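Probable zinc protease (Pseudomonas aeruginosa, PDB 4NNZ) probably acts as a metallopeptidase of the M16 family, forming one subunit of a heterodimeric zinc protease. Local coordinates at residues G272-G277 with E350-Q355; A267-G272 with D388-A393; A52-M57 with T89-V94. All blocks are in the same frame, centred on the assembly; numbering follows the deposited sequence.

Contact 1. Residues G272-G277 with E350-Q355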
loop_
_atom_site.group_PDB
_atom_site.type_symbol
_atom_site.label_atom_id
_atom_site.label_comp_id
_atom_site.label_asym_id
_atom_site.label_seq_id
_atom_site.Cartn_x
_atom_site.Cartn_y
_atom_site.Cartn_z
ATOM N N GLY A 272 -2.738 19.224 20.107
ATOM C CA GLY A 272 -3.133 19.946 18.939
ATOM C C GLY A 272 -3.786 21.246 19.273
ATOM O O GLY A 272 -3.555 22.224 18.652
ATOM N N ALA A 273 -4.627 21.220 20.274
ATOM C CA ALA A 273 -5.316 22.387 20.732
ATOM C C ALA A 273 -4.374 23.427 21.283
ATOM O O ALA A 273 -4.564 24.591 21.097
ATOM C CB ALA A 273 -6.372 22.001 21.731
ATOM N N LEU A 274 -3.352 22.985 21.973
ATOM C CA LEU A 274 -2.339 23.864 22.473
ATOM C C LEU A 274 -1.574 24.553 21.374
ATOM O O LEU A 274 -1.124 25.645 21.530
ATOM C CB LEU A 274 -1.353 23.094 23.328
ATOM C CG LEU A 274 -1.725 22.717 24.740
ATOM C CD1 LEU A 274 -0.835 21.579 25.154
ATOM C CD2 LEU A 274 -1.592 23.875 25.706
ATOM N N LEU A 275 -1.267 23.828 20.331
ATOM C CA LEU A 275 -0.594 24.392 19.195
ATOM C C LEU A 275 -1.382 25.300 18.252
ATOM O O LEU A 275 -0.916 26.356 17.864
ATOM C CB LEU A 275 0.116 23.281 18.445
ATOM C CG LEU A 275 1.180 22.559 19.258
ATOM C CD1 LEU A 275 1.522 21.243 18.641
ATOM C CD2 LEU A 275 2.421 23.390 19.373
ATOM N N ASP A 276 -2.557 24.832 17.848
ATOM C CA ASP A 276 -3.327 25.405 16.760
ATOM C C ASP A 276 -4.607 26.103 17.146
ATOM O O ASP A 276 -5.100 26.901 16.391
ATOM C CB ASP A 276 -3.633 24.301 15.740
ATOM C CG ASP A 276 -4.603 24.728 14.653
ATOM O OD1 ASP A 276 -4.492 25.847 14.142
ATOM O OD2 ASP A 276 -5.487 23.942 14.314
ATOM N N GLY A 277 -5.208 25.813 18.267
ATOM C CA GLY A 277 -6.508 26.412 18.434
ATOM C C GLY A 277 -6.529 27.742 19.128
ATOM O O GLY A 277 -6.454 27.782 20.327
ATOM N N GLU A 350 -6.049 24.139 30.809
ATOM C CA GLU A 350 -7.441 24.313 31.072
ATOM C C GLU A 350 -8.108 25.248 30.116
ATOM O O GLU A 350 -9.206 24.991 29.704
ATOM C CB GLU A 350 -7.665 24.769 32.485
ATOM C CG GLU A 350 -8.086 23.641 33.382
ATOM C CD GLU A 350 -9.478 23.159 33.085
ATOM O OE1 GLU A 350 -10.356 24.002 32.861
ATOM O OE2 GLU A 350 -9.693 21.939 33.090
ATOM N N ARG A 351 -7.454 26.339 29.774
ATOM C CA ARG A 351 -8.046 27.281 28.856
ATOM C C ARG A 351 -8.251 26.573 27.566
ATOM O O ARG A 351 -9.248 26.735 26.912
ATOM C CB ARG A 351 -7.107 28.456 28.641
ATOM C CG ARG A 351 -7.366 29.280 27.404
ATOM C CD ARG A 351 -6.217 30.216 27.111
ATOM N NE ARG A 351 -5.156 29.553 26.371
ATOM C CZ ARG A 351 -4.874 29.769 25.095
ATOM N NH1 ARG A 351 -5.808 29.655 24.166
ATOM N NH2 ARG A 351 -3.649 30.104 24.751
ATOM N N VAL A 352 -7.240 25.839 27.168
ATOM C CA VAL A 352 -7.286 25.064 25.958
ATOM C C VAL A 352 -8.264 23.908 26.001
ATOM O O VAL A 352 -8.895 23.625 25.030
ATOM C CB VAL A 352 -5.863 24.680 25.545
ATOM C CG1 VAL A 352 -5.815 23.505 24.598
ATOM C CG2 VAL A 352 -5.185 25.877 24.935
ATOM N N ARG A 353 -8.332 23.212 27.110
ATOM C CA ARG A 353 -9.273 22.131 27.245
ATOM C C ARG A 353 -10.695 22.592 27.231
ATOM O O ARG A 353 -11.565 21.932 26.712
ATOM C CB ARG A 353 -9.024 21.356 28.514
ATOM C CG ARG A 353 -9.697 20.010 28.544
ATOM C CD ARG A 353 -9.714 19.447 29.937
ATOM N NE ARG A 353 -8.470 19.713 30.619
ATOM C CZ ARG A 353 -8.067 19.083 31.697
ATOM N NH1 ARG A 353 -8.810 18.148 32.212
ATOM N NH2 ARG A 353 -6.933 19.394 32.257
ATOM N N ALA A 354 -10.947 23.702 27.887
ATOM C CA ALA A 354 -12.298 24.155 28.065
ATOM C C ALA A 354 -12.930 24.503 26.763
ATOM O O ALA A 354 -14.060 24.200 26.513
ATOM C CB ALA A 354 -12.313 25.344 28.978
ATOM N N GLN A 355 -12.184 25.195 25.946
ATOM C CA GLN A 355 -12.660 25.591 24.651
ATOM C C GLN A 355 -12.911 24.441 23.716
ATOM O O GLN A 355 -13.771 24.508 22.877
ATOM C CB GLN A 355 -11.839 26.721 24.053
ATOM C CG GLN A 355 -12.617 28.024 24.124
ATOM C CD GLN A 355 -11.830 29.256 23.774
ATOM O OE1 GLN A 355 -11.019 29.251 22.877
ATOM N NE2 GLN A 355 -12.091 30.328 24.481
HETATM O O HOH W 1 -8.964 27.324 22.270
#

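Contact 2. Residues A267-G272 with D388-A393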
loop_
_atom_site.group_PDB
_atom_site.type_symbol
_atom_site.label_atom_id
_atom_site.label_comp_id
_atom_site.label_asym_id
_atom_site.label_seq_id
_atom_site.Cartn_x
_atom_site.Cartn_y
_atom_site.Cartn_z
ATOM N N ALA A 267 -4.064 12.980 25.252
ATOM C CA ALA A 267 -2.968 13.894 25.388
ATOM C C ALA A 267 -2.558 14.474 24.054
ATOM O O ALA A 267 -2.210 15.606 23.960
ATOM C CB ALA A 267 -1.812 13.216 26.050
ATOM N N LEU A 268 -2.589 13.673 23.027
ATOM C CA LEU A 268 -2.353 14.161 21.695
ATOM C C LEU A 268 -3.392 15.143 21.171
ATOM O O LEU A 268 -3.068 16.068 20.484
ATOM C CB LEU A 268 -2.142 12.999 20.742
ATOM C CG LEU A 268 -0.803 12.341 20.894
ATOM C CD1 LEU A 268 -0.751 11.085 20.084
ATOM C CD2 LEU A 268 0.311 13.268 20.497
ATOM N N ARG A 269 -4.646 14.915 21.483
ATOM C CA ARG A 269 -5.692 15.810 21.081
ATOM C C ARG A 269 -5.502 17.154 21.716
ATOM O O ARG A 269 -5.624 18.161 21.079
ATOM C CB ARG A 269 -7.025 15.226 21.480
ATOM C CG ARG A 269 -7.101 13.762 21.167
ATOM C CD ARG A 269 -8.392 13.140 21.601
ATOM N NE ARG A 269 -9.540 13.966 21.320
ATOM C CZ ARG A 269 -10.733 13.766 21.838
ATOM N NH1 ARG A 269 -10.930 12.782 22.656
ATOM N NH2 ARG A 269 -11.726 14.547 21.534
ATOM N N LEU A 270 -5.172 17.135 22.985
ATOM C CA LEU A 270 -4.893 18.309 23.744
ATOM C C LEU A 270 -3.684 19.038 23.193
ATOM O O LEU A 270 -3.657 20.234 23.181
ATOM C CB LEU A 270 -4.681 17.936 25.207
ATOM C CG LEU A 270 -5.701 18.264 26.290
ATOM C CD1 LEU A 270 -6.170 19.682 26.204
ATOM C CD2 LEU A 270 -6.896 17.353 26.230
ATOM N N ILE A 271 -2.680 18.324 22.732
ATOM C CA ILE A 271 -1.511 18.965 22.169
ATOM C C ILE A 271 -1.852 19.746 20.924
ATOM O O ILE A 271 -1.314 20.803 20.710
ATOM C CB ILE A 271 -0.356 17.973 21.927
ATOM C CG1 ILE A 271 0.328 17.635 23.223
ATOM C CG2 ILE A 271 0.722 18.538 21.040
ATOM C CD1 ILE A 271 1.061 16.333 23.173
ATOM N N GLY A 272 -2.738 19.224 20.107
ATOM C CA GLY A 272 -3.133 19.946 18.939
ATOM C C GLY A 272 -3.786 21.246 19.273
ATOM O O GLY A 272 -3.555 22.224 18.652
ATOM N N ASP A 388 -20.246 10.156 25.936
ATOM C CA ASP A 388 -20.578 10.667 27.235
ATOM C C ASP A 388 -19.349 10.767 28.103
ATOM O O ASP A 388 -19.201 11.705 28.859
ATOM C CB ASP A 388 -21.617 9.783 27.882
ATOM C CG ASP A 388 -22.997 10.064 27.372
ATOM O OD1 ASP A 388 -23.206 11.170 26.844
ATOM O OD2 ASP A 388 -23.881 9.190 27.494
ATOM N N GLN A 389 -18.449 9.814 27.983
ATOM C CA GLN A 389 -17.310 9.812 28.858
ATOM C C GLN A 389 -16.133 10.546 28.278
ATOM O O GLN A 389 -15.121 10.672 28.899
ATOM C CB GLN A 389 -16.938 8.401 29.260
ATOM C CG GLN A 389 -17.286 7.359 28.241
ATOM C CD GLN A 389 -18.112 6.238 28.800
ATOM O OE1 GLN A 389 -19.234 6.443 29.222
ATOM N NE2 GLN A 389 -17.564 5.039 28.786
ATOM N N ASP A 390 -16.292 11.048 27.078
ATOM C CA ASP A 390 -15.208 11.686 26.396
ATOM C C ASP A 390 -14.756 12.877 27.153
ATOM O O ASP A 390 -13.594 13.128 27.237
ATOM C CB ASP A 390 -15.687 12.159 25.053
ATOM C CG ASP A 390 -14.597 12.224 24.037
ATOM O OD1 ASP A 390 -13.454 11.849 24.309
ATOM O OD2 ASP A 390 -14.912 12.652 22.938
ATOM N N LEU A 391 -15.717 13.621 27.702
ATOM C CA LEU A 391 -15.444 14.874 28.414
ATOM C C LEU A 391 -14.810 14.644 29.796
ATOM O O LEU A 391 -14.232 15.554 30.395
ATOM C CB LEU A 391 -16.721 15.724 28.523
ATOM C CG LEU A 391 -17.264 16.366 27.236
ATOM C CD1 LEU A 391 -16.142 16.979 26.416
ATOM C CD2 LEU A 391 -18.053 15.375 26.401
ATOM N N GLU A 392 -14.921 13.418 30.290
ATOM C CA GLU A 392 -14.251 13.024 31.483
ATOM C C GLU A 392 -12.852 12.650 31.123
ATOM O O GLU A 392 -11.919 12.922 31.839
ATOM C CB GLU A 392 -14.972 11.864 32.123
ATOM C CG GLU A 392 -14.275 11.333 33.345
ATOM C CD GLU A 392 -13.733 12.425 34.227
ATOM O OE1 GLU A 392 -14.506 13.321 34.584
ATOM O OE2 GLU A 392 -12.541 12.379 34.563
ATOM N N ALA A 393 -12.719 12.012 29.984
ATOM C CA ALA A 393 -11.440 11.565 29.500
ATOM C C ALA A 393 -10.507 12.702 29.217
ATOM O O ALA A 393 -9.339 12.599 29.429
ATOM C CB ALA A 393 -11.633 10.729 28.267
#

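Contact 3. Residues A52-M57 with T89-V94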
loop_
_atom_site.group_PDB
_atom_site.type_symbol
_atom_site.label_atom_id
_atom_site.label_comp_id
_atom_site.label_asym_id
_atom_site.label_seq_id
_atom_site.Cartn_x
_atom_site.Cartn_y
_atom_site.Cartn_z
ATOM N N ALA A 52 -16.704 4.529 -5.473
ATOM C CA ALA A 52 -17.465 4.357 -6.675
ATOM C C ALA A 52 -18.805 3.714 -6.445
ATOM O O ALA A 52 -19.788 4.082 -7.034
ATOM C CB ALA A 52 -16.684 3.556 -7.680
ATOM N N LEU A 53 -18.820 2.703 -5.614
ATOM C CA LEU A 53 -20.014 1.969 -5.383
ATOM C C LEU A 53 -21.018 2.893 -4.771
ATOM O O LEU A 53 -22.175 2.811 -5.068
ATOM C CB LEU A 53 -19.738 0.783 -4.486
ATOM C CG LEU A 53 -20.871 -0.168 -4.142
ATOM C CD1 LEU A 53 -21.549 -0.733 -5.361
ATOM C CD2 LEU A 53 -20.400 -1.277 -3.251
ATOM N N GLU A 54 -20.558 3.770 -3.909
ATOM C CA GLU A 54 -21.407 4.725 -3.266
ATOM C C GLU A 54 -21.936 5.708 -4.267
ATOM O O GLU A 54 -23.100 5.959 -4.340
ATOM C CB GLU A 54 -20.634 5.447 -2.192
ATOM C CG GLU A 54 -21.309 6.681 -1.656
ATOM C CD GLU A 54 -20.697 7.948 -2.155
ATOM O OE1 GLU A 54 -19.553 8.223 -1.836
ATOM O OE2 GLU A 54 -21.369 8.667 -2.873
ATOM N N HIS A 55 -21.048 6.263 -5.044
ATOM C CA HIS A 55 -21.420 7.180 -6.071
ATOM C C HIS A 55 -22.518 6.601 -6.953
ATOM O O HIS A 55 -23.384 7.295 -7.409
ATOM C CB HIS A 55 -20.195 7.515 -6.886
ATOM C CG HIS A 55 -20.438 8.519 -7.950
ATOM N ND1 HIS A 55 -20.163 9.850 -7.790
ATOM C CD2 HIS A 55 -20.943 8.390 -9.192
ATOM C CE1 HIS A 55 -20.483 10.497 -8.888
ATOM N NE2 HIS A 55 -20.963 9.634 -9.755
ATOM N N MET A 56 -22.485 5.313 -7.173
ATOM C CA MET A 56 -23.395 4.681 -8.084
ATOM C C MET A 56 -24.804 4.503 -7.553
ATOM O O MET A 56 -25.751 4.528 -8.293
ATOM C CB MET A 56 -22.837 3.336 -8.492
ATOM C CG MET A 56 -22.817 3.138 -9.972
ATOM S SD MET A 56 -21.199 3.418 -10.601
ATOM C CE MET A 56 -21.260 2.381 -12.021
ATOM N N MET A 57 -24.939 4.314 -6.264
ATOM C CA MET A 57 -26.243 4.260 -5.666
ATOM C C MET A 57 -26.642 5.660 -5.328
ATOM O O MET A 57 -26.772 6.028 -4.192
ATOM C CB MET A 57 -26.225 3.392 -4.440
ATOM C CG MET A 57 -25.653 2.036 -4.732
ATOM S SD MET A 57 -25.173 1.192 -3.250
ATOM C CE MET A 57 -26.370 -0.115 -3.321
ATOM N N THR A 89 -18.559 4.220 4.956
ATOM C CA THR A 89 -19.465 4.806 4.016
ATOM C C THR A 89 -20.779 5.061 4.670
ATOM O O THR A 89 -21.363 4.170 5.183
ATOM C CB THR A 89 -19.729 3.829 2.925
ATOM O OG1 THR A 89 -18.478 3.378 2.448
ATOM C CG2 THR A 89 -20.501 4.460 1.824
ATOM N N ALA A 90 -21.252 6.284 4.636
ATOM C CA ALA A 90 -22.479 6.614 5.311
ATOM C C ALA A 90 -23.534 7.276 4.466
ATOM O O ALA A 90 -23.262 8.175 3.757
ATOM C CB ALA A 90 -22.180 7.455 6.520
ATOM N N TYR A 91 -24.767 6.835 4.594
ATOM C CA TYR A 91 -25.860 7.475 3.921
ATOM C C TYR A 91 -26.806 8.017 4.955
ATOM O O TYR A 91 -27.191 7.322 5.838
ATOM C CB TYR A 91 -26.587 6.502 3.028
ATOM C CG TYR A 91 -25.756 5.770 2.028
ATOM C CD1 TYR A 91 -24.962 4.733 2.400
ATOM C CD2 TYR A 91 -25.803 6.092 0.710
ATOM C CE1 TYR A 91 -24.220 4.051 1.488
ATOM C CE2 TYR A 91 -25.062 5.414 -0.210
ATOM C CZ TYR A 91 -24.276 4.395 0.193
ATOM O OH TYR A 91 -23.541 3.718 -0.710
ATOM N N TYR A 92 -27.170 9.276 4.845
ATOM C CA TYR A 92 -28.056 9.866 5.804
ATOM C C TYR A 92 -29.073 10.753 5.171
ATOM O O TYR A 92 -28.829 11.355 4.170
ATOM C CB TYR A 92 -27.276 10.693 6.792
ATOM C CG TYR A 92 -26.524 11.799 6.143
ATOM C CD1 TYR A 92 -25.257 11.601 5.686
ATOM C CD2 TYR A 92 -27.085 13.033 5.979
ATOM C CE1 TYR A 92 -24.554 12.610 5.089
ATOM C CE2 TYR A 92 -26.394 14.055 5.385
ATOM C CZ TYR A 92 -25.127 13.842 4.939
ATOM O OH TYR A 92 -24.413 14.849 4.334
ATOM N N GLN A 93 -30.216 10.851 5.812
ATOM C CA GLN A 93 -31.264 11.701 5.369
ATOM C C GLN A 93 -31.802 12.410 6.577
ATOM O O GLN A 93 -31.661 11.946 7.654
ATOM C CB GLN A 93 -32.349 10.877 4.699
ATOM C CG GLN A 93 -32.756 9.651 5.478
ATOM C CD GLN A 93 -32.971 8.428 4.616
ATOM O OE1 GLN A 93 -32.573 7.329 4.983
ATOM N NE2 GLN A 93 -33.610 8.607 3.483
ATOM N N VAL A 94 -32.404 13.553 6.386
ATOM C CA VAL A 94 -33.011 14.239 7.475
ATOM C C VAL A 94 -34.425 14.492 7.029
ATOM O O VAL A 94 -34.659 14.727 5.868
ATOM C CB VAL A 94 -32.261 15.516 7.793
ATOM C CG1 VAL A 94 -31.851 16.222 6.534
ATOM C CG2 VAL A 94 -33.091 16.409 8.670
#

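Contact 1. Residues G272-G277 with E350-Q355
A water molecule links Gly277 O and Gln355 OE1, donating a hydrogen bond to each; its bond to Gln355 OE1 is 2.9 Å long and that to Gly277 O 3.2 Å. It joins a glycine carbonyl just past the end of one helix to a side-chain amide on the other, at the exposed margin of an otherwise apolar contact. There Val352 does most of the touching. Its CG1 lies anti to the backbone N (chi1 160°), which aims this methyl at the helix opposite, where it meets Ala273 CB at 3.3 Å and presses on the backbone as well, 3.6 Å from Leu274 N. The second methyl, CG2, turns to Leu274 and stands 4.2 Å from Leu274 CD2, the two side chains meeting at about a right angle. The small Ala273 is consistent with the close approach of the helices, Leu274 CA and Val352 CA being 6.2 Å apart. On its other flank helix 262-276 meets strand 294-301, where Leu275 touches Thr299. Helices 262-276 and 346-364 thus pack through Ala273, Leu274 and Val352 in the helical layer of an M16-type alpha/beta domain.

Contact 2. Residues A267-G272 with D388-A393
Arg269 reaches across to Asp390 in a salt bridge carried by one hydrogen bond, from Arg269 NH1 to Asp390 OD1 at 3.2 Å. The bond is fairly straight, with an N-H...O angle of 161°. The acceptor sits practically in the guanidinium plane, at the edge of the group, and the donor comes to OD1 from the syn side, somewhat tilted from the carboxylate plane. The second pair does not close: Arg269 NH2 and Asp390 OD2 remain 4.0 Å apart, and the two planes are turned 33° against each other. The pair is therefore a single-point bridge and not the two-pronged, coplanar kind.

One shell further out, Arg269 NH1 also bonds Asn266 OD1, so the nitrogen that makes the bridge is held by two acceptors, and the asparagine, roughly one turn earlier on the same helix, helps to fix where the guanidinium lies. On the other helix, Asp390 extends its carboxylate with CG anti to the backbone N (chi1 -152°), which carries OD1 over to the arginine. The carboxylate would probably favour the charged form of the guanidinium, though both residues are partly exposed and solvent probably weakens the effect.

Aromatic and methionine side chains line the pair. Phe304, in a loop, touches both Arg269 and Asp390, while Tyr301 of strand 294-301 lies against the arginine. Helix 346-364 places Met356 beside Arg269 and Met360 beside Asp390. The bridge thus passes along this third helix, which also receives Leu391 on Ile357 and Met360; helices 262-276 and 386-396 meet again where Leu270 packs on Leu394, and strand 294-301 lies next to the arginine's end of the bridge.

Contact 3. Residues A52-M57 with T89-V94
Tyr91 pushes the end of its ring against the last turn of helix 49-56, its hydroxyl resting on the aliphatic root of Glu54: Tyr91 OH is 3.5 Å from Glu54 CA and 3.7 Å from Glu54 CB. The ring leaves strand 89-96 with CG anti to the carbonyl carbon (chi1 -54°), an orientation that sends the hydroxyl end of the ring to the helix. Met57 comes to the same oxygen, its SD 3.9 Å from Tyr91 OH and its chain at about a right angle to the tyrosine. The hydroxyl finds its polar partner elsewhere, in a hydrogen bond with Tyr185 OH.

Glu54 makes its contact with its stem while its carboxylate turns off. CB faces the strand and also meets Thr89 CG2 at 4.1 Å, but the chain bends at chi2, and OE1 is hydrogen-bonded to Thr84 OG1 on the neighbouring strand. The carboxylate stands 81° from the plane of the Tyr91 ring. Glu54 and His55 close the HXXEH sequence that is the signature of M16 peptidases, an inverted form of the HEXXH zinc motif; in active relatives its histidines bind zinc and its glutamate takes part in catalysis, and this turn is consistent with such a site.

Thr89 splits its duties likewise: CG2 faces Glu54, while OG1 bonds Ile37 O. Strand 89-96 itself runs between strands 28-35 and 80-84. His55 lies on the far side of the helix from the strand, touching Val127 of helix 118-137, and its NE2 makes a weak hydrogen bond to Glu124 OE1; Leu53 packs on Trp180 and Tyr181 of helix 174-184.

In the fold
Following the chain from the N terminus, contact 3 closes first, returning from helix 49-56 to strand 89-96 around a loop that includes strand 80-84 and the unmodelled residues 59-78. It belongs to the half of the chain built on the six-stranded sheet. The other two come later, beside the five-stranded sheet, and are nested: contact 2 opens at 267-272, contact 1 opens at 272-277 and closes at 350-355, and contact 2 closes last at 388-393. They share Gly272, and Leu270 touches Val352 and Arg353, so helices 262-276, 346-364 and 386-396 form one cluster. Contact 3 lies across the chain's centre, about 30 Å from contact 2, centre to centre.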